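Local atomic coordinates of BsaWI endonuclease (Geobacillus stearothermophilus, PDB entry 4ZSF), a protein that probably cleaves double-stranded DNA as a metal-dependent restriction endonuclease of the PD-(D/E)XK nuclease superfamily. Residues M1-F15 with K31-F44. Numbering follows the deposited sequence. Where two conformers were deposited one is given.
Sequences MNFFEYCISTYAKIF and KAIRDTMISAMREF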
# COMPACT_ATOMS: atom_id res chain seq x y z
N MET A 1 34.36 -16.33 11.50
CA MET A 1 33.35 -15.48 10.87
C MET A 1 32.01 -15.72 11.55
O MET A 1 31.58 -16.85 11.63
CB MET A 1 33.26 -15.81 9.38
CG MET A 1 32.48 -14.80 8.56
SD MET A 1 33.02 -14.68 6.84
CE MET A 1 33.21 -16.43 6.49
N ASN A 2 31.35 -14.67 12.03
CA ASN A 2 30.01 -14.84 12.58
C ASN A 2 28.99 -14.78 11.41
O ASN A 2 29.41 -14.54 10.27
CB ASN A 2 29.70 -13.80 13.65
CG ASN A 2 29.75 -12.37 13.13
OD1 ASN A 2 29.07 -12.03 12.21
ND2 ASN A 2 30.55 -11.52 13.79
N PHE A 3 27.70 -15.01 11.67
CA PHE A 3 26.75 -15.18 10.55
C PHE A 3 26.59 -13.87 9.81
O PHE A 3 26.29 -13.85 8.61
CB PHE A 3 25.37 -15.68 11.05
CG PHE A 3 24.54 -14.62 11.72
CD1 PHE A 3 23.64 -13.85 10.98
CD2 PHE A 3 24.61 -14.43 13.10
CE1 PHE A 3 22.86 -12.87 11.58
CE2 PHE A 3 23.85 -13.44 13.71
CZ PHE A 3 22.96 -12.65 12.96
N PHE A 4 26.70 -12.76 10.54
CA PHE A 4 26.45 -11.46 9.93
C PHE A 4 27.58 -11.13 8.94
O PHE A 4 27.30 -10.73 7.80
CB PHE A 4 26.29 -10.37 10.99
CG PHE A 4 25.95 -9.05 10.42
CD1 PHE A 4 26.95 -8.20 9.94
CD2 PHE A 4 24.66 -8.61 10.40
CE1 PHE A 4 26.62 -6.95 9.40
CE2 PHE A 4 24.34 -7.33 9.87
CZ PHE A 4 25.33 -6.53 9.38
N GLU A 5 28.83 -11.31 9.37
CA GLU A 5 29.99 -11.16 8.48
C GLU A 5 29.89 -12.07 7.29
O GLU A 5 30.24 -11.67 6.18
CB GLU A 5 31.29 -11.47 9.22
CG GLU A 5 31.47 -10.57 10.43
CD GLU A 5 32.70 -10.98 11.28
OE1 GLU A 5 32.90 -12.17 11.61
OE2 GLU A 5 33.48 -10.07 11.61
N TYR A 6 29.47 -13.30 7.52
CA TYR A 6 29.34 -14.27 6.46
C TYR A 6 28.31 -13.76 5.42
O TYR A 6 28.52 -13.90 4.21
CB TYR A 6 28.89 -15.63 7.00
CG TYR A 6 28.72 -16.66 5.92
CD1 TYR A 6 29.81 -17.35 5.43
CD2 TYR A 6 27.47 -16.90 5.34
CE1 TYR A 6 29.68 -18.29 4.40
CE2 TYR A 6 27.33 -17.83 4.32
CZ TYR A 6 28.43 -18.52 3.86
OH TYR A 6 28.28 -19.45 2.87
N CYS A 7 27.20 -13.23 5.91
CA CYS A 7 26.12 -12.80 4.95
C CYS A 7 26.59 -11.62 4.13
O CYS A 7 26.33 -11.55 2.92
CB CYS A 7 24.84 -12.41 5.66
SG CYS A 7 23.96 -13.84 6.25
N ILE A 8 27.26 -10.69 4.79
CA ILE A 8 27.72 -9.48 4.12
C ILE A 8 28.66 -9.89 2.97
O ILE A 8 28.55 -9.41 1.80
CB ILE A 8 28.51 -8.56 5.08
CG1 ILE A 8 27.63 -7.89 6.15
CG2 ILE A 8 29.34 -7.53 4.32
CD1 ILE A 8 26.32 -7.46 5.69
N SER A 9 29.58 -10.79 3.28
CA SER A 9 30.65 -11.10 2.34
C SER A 9 30.12 -12.01 1.24
O SER A 9 30.48 -11.88 0.08
CB SER A 9 31.85 -11.74 3.06
OG SER A 9 31.57 -13.08 3.43
N THR A 10 29.21 -12.91 1.60
CA THR A 10 28.66 -13.85 0.65
C THR A 10 27.70 -13.19 -0.35
O THR A 10 27.76 -13.47 -1.57
CB THR A 10 27.97 -15.01 1.39
OG1 THR A 10 28.94 -15.69 2.22
CG2 THR A 10 27.31 -16.01 0.41
N TYR A 11 26.83 -12.29 0.16
CA TYR A 11 25.91 -11.55 -0.74
C TYR A 11 26.77 -10.78 -1.80
O TYR A 11 26.47 -10.80 -2.99
CB TYR A 11 25.07 -10.59 0.07
CG TYR A 11 24.30 -9.63 -0.80
CD1 TYR A 11 24.90 -8.43 -1.18
CD2 TYR A 11 23.02 -9.92 -1.26
CE1 TYR A 11 24.23 -7.52 -2.00
CE2 TYR A 11 22.33 -9.03 -2.08
CZ TYR A 11 22.97 -7.84 -2.45
OH TYR A 11 22.35 -6.94 -3.26
N ALA A 12 27.81 -10.11 -1.32
CA ALA A 12 28.64 -9.31 -2.22
C ALA A 12 29.31 -10.19 -3.24
O ALA A 12 29.34 -9.84 -4.42
CB ALA A 12 29.69 -8.50 -1.42
N LYS A 13 29.82 -11.35 -2.82
CA LYS A 13 30.49 -12.26 -3.76
C LYS A 13 29.56 -12.80 -4.82
O LYS A 13 29.89 -12.82 -6.01
CB LYS A 13 31.12 -13.45 -3.02
CG LYS A 13 31.82 -14.46 -3.97
CD LYS A 13 32.56 -15.53 -3.15
CE LYS A 13 33.59 -16.29 -4.01
N ILE A 14 28.40 -13.29 -4.40
CA ILE A 14 27.47 -13.90 -5.33
C ILE A 14 26.91 -12.82 -6.24
O ILE A 14 26.76 -13.05 -7.45
CB ILE A 14 26.31 -14.65 -4.61
CG1 ILE A 14 26.89 -15.86 -3.78
CG2 ILE A 14 25.22 -15.13 -5.64
CD1 ILE A 14 25.84 -16.51 -2.89
N PHE A 15 26.65 -11.63 -5.70
CA PHE A 15 26.11 -10.58 -6.59
C PHE A 15 27.12 -10.27 -7.71
O PHE A 15 26.77 -10.25 -8.92
CB PHE A 15 25.81 -9.27 -5.85
CG PHE A 15 25.44 -8.18 -6.80
CD1 PHE A 15 24.15 -8.14 -7.31
CD2 PHE A 15 26.39 -7.28 -7.26
CE1 PHE A 15 23.79 -7.17 -8.24
CE2 PHE A 15 26.06 -6.32 -8.20
CZ PHE A 15 24.76 -6.28 -8.71
N LYS A 31 19.37 -13.57 -7.01
CA LYS A 31 20.21 -14.75 -6.77
C LYS A 31 21.08 -14.61 -5.53
O LYS A 31 21.18 -15.54 -4.73
CB LYS A 31 21.08 -15.03 -7.99
CG LYS A 31 21.89 -16.34 -7.79
CD LYS A 31 22.56 -16.77 -9.12
CE LYS A 31 23.44 -18.10 -8.92
NZ LYS A 31 22.64 -19.20 -8.27
N ALA A 32 21.70 -13.44 -5.36
CA ALA A 32 22.53 -13.19 -4.16
C ALA A 32 21.68 -13.27 -2.88
O ALA A 32 22.14 -13.81 -1.86
CB ALA A 32 23.20 -11.77 -4.27
N ILE A 33 20.45 -12.74 -2.91
CA ILE A 33 19.62 -12.82 -1.71
C ILE A 33 19.26 -14.28 -1.37
O ILE A 33 19.46 -14.75 -0.23
CB ILE A 33 18.36 -11.99 -1.88
CG1 ILE A 33 18.74 -10.51 -1.88
CG2 ILE A 33 17.35 -12.22 -0.69
CD1 ILE A 33 17.53 -9.61 -2.47
N ARG A 34 18.77 -14.98 -2.37
CA ARG A 34 18.31 -16.37 -2.21
C ARG A 34 19.46 -17.26 -1.78
O ARG A 34 19.37 -18.06 -0.83
CB ARG A 34 17.72 -16.78 -3.59
CG ARG A 34 17.13 -18.09 -3.85
CD ARG A 34 16.40 -17.88 -5.24
NE ARG A 34 17.33 -17.92 -6.37
CZ ARG A 34 17.39 -17.07 -7.43
NH1 ARG A 34 16.60 -16.01 -7.58
NH2 ARG A 34 18.32 -17.31 -8.35
N ASP A 35 20.58 -17.14 -2.49
CA ASP A 35 21.68 -18.09 -2.23
C ASP A 35 22.44 -17.75 -0.97
O ASP A 35 23.00 -18.64 -0.30
CB ASP A 35 22.63 -18.12 -3.45
CG ASP A 35 22.04 -18.89 -4.65
OD1 ASP A 35 20.85 -19.37 -4.63
OD2 ASP A 35 22.77 -18.94 -5.66
N THR A 36 22.45 -16.47 -0.59
CA THR A 36 23.11 -16.13 0.68
C THR A 36 22.23 -16.65 1.82
O THR A 36 22.78 -17.17 2.79
CB THR A 36 23.35 -14.62 0.81
OG1 THR A 36 24.20 -14.22 -0.27
CG2 THR A 36 24.05 -14.28 2.18
N MET A 37 20.91 -16.46 1.72
CA MET A 37 19.98 -16.97 2.78
C MET A 37 20.20 -18.50 2.94
O MET A 37 20.39 -19.04 4.04
CB MET A 37 18.53 -16.65 2.41
CG MET A 37 17.50 -17.13 3.46
SD MET A 37 17.76 -16.37 5.11
CE MET A 37 16.08 -16.62 5.70
N ILE A 38 20.21 -19.21 1.82
CA ILE A 38 20.34 -20.68 1.88
C ILE A 38 21.70 -21.07 2.48
O ILE A 38 21.75 -21.90 3.39
CB ILE A 38 20.15 -21.32 0.48
CG1 ILE A 38 18.70 -21.19 0.05
CG2 ILE A 38 20.62 -22.86 0.49
CD1 ILE A 38 18.50 -21.57 -1.44
N SER A 39 22.77 -20.45 1.98
CA SER A 39 24.14 -20.76 2.38
C SER A 39 24.37 -20.50 3.85
O SER A 39 24.99 -21.31 4.58
CB SER A 39 25.13 -19.94 1.55
OG SER A 39 26.43 -20.50 1.66
N ALA A 40 23.86 -19.37 4.31
CA ALA A 40 24.03 -18.96 5.72
C ALA A 40 23.21 -19.83 6.63
O ALA A 40 23.66 -20.11 7.76
CB ALA A 40 23.60 -17.48 5.91
N MET A 41 21.99 -20.21 6.19
CA MET A 41 21.23 -21.13 7.05
C MET A 41 21.97 -22.46 7.17
O MET A 41 21.89 -23.11 8.20
CB MET A 41 19.84 -21.34 6.51
CG MET A 41 18.92 -20.14 6.81
SD MET A 41 17.19 -20.41 6.32
CE MET A 41 17.38 -20.61 4.58
N ARG A 42 22.66 -22.88 6.12
CA ARG A 42 23.54 -24.05 6.29
C ARG A 42 24.78 -23.82 7.13
O ARG A 42 25.15 -24.67 7.93
CB ARG A 42 23.95 -24.59 4.92
CG ARG A 42 22.70 -25.09 4.13
CD ARG A 42 23.06 -25.46 2.68
NE ARG A 42 21.94 -26.10 1.97
CZ ARG A 42 21.79 -26.13 0.64
NH1 ARG A 42 22.70 -25.57 -0.16
NH2 ARG A 42 20.75 -26.76 0.13
N GLU A 43 25.50 -22.74 6.91
CA GLU A 43 26.72 -22.51 7.68
C GLU A 43 26.43 -22.18 9.13
O GLU A 43 27.32 -22.36 10.01
CB GLU A 43 27.52 -21.36 7.06
CG GLU A 43 28.02 -21.66 5.66
CD GLU A 43 29.05 -22.76 5.61
OE1 GLU A 43 29.78 -22.94 6.61
OE2 GLU A 43 29.11 -23.46 4.58
N PHE A 44 25.23 -21.66 9.39
CA PHE A 44 24.84 -21.23 10.75
C PHE A 44 23.45 -21.76 11.16
O PHE A 44 22.50 -21.01 11.34
CB PHE A 44 24.88 -19.70 10.86
CG PHE A 44 26.23 -19.14 10.58
CD1 PHE A 44 27.14 -18.94 11.62
CD2 PHE A 44 26.63 -18.84 9.25
CE1 PHE A 44 28.41 -18.43 11.36
CE2 PHE A 44 27.89 -18.33 8.99
CZ PHE A 44 28.79 -18.12 10.06
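Tyr6 reaches from helix 3-15 onto helix 31-43, its partners changing from Phe44 at the base through Ala40 to Ser39 at the tip. CB lies 3.5 Å from Phe44 CE2. With CG anti to the backbone N (chi1 179°), the ring is carried out over helix 31-43: CG still touches Phe44 CE2, CD2 meets Ala40 CB, and CE2 passes the Ala40 backbone, where a small residue lets the ring come near. The Glu43 side chain runs across that of Tyr6 at about a right angle, CB over one ring face and CG near CZ and OH. At the tip, Tyr6 OH pairs with Ser39 OG, but their 2.4 Å separation is doubtfully short.

Phe44, just past its helix, offers a flat face to Phe3 CA, 3.5 Å from the ring centroid, a CH-pi contact. Branched Ile14 is a knob among Lys31, Ala32, Asp35 and Thr36, giving CG2 to Ala32 and CD1 to Asp35. Tyr11 CD2 packs 3.5 Å from Ala32 CB, while its OH bonds to His60 and Arg63. Thr36, compact enough to fit among Cys7, Thr10, Tyr11 and Ile14, bonds OG1 to Ala32 O within its own helix. Mostly apolar packing thus joins this helical hairpin, whose segment axes run broadly antiparallel, at 139°.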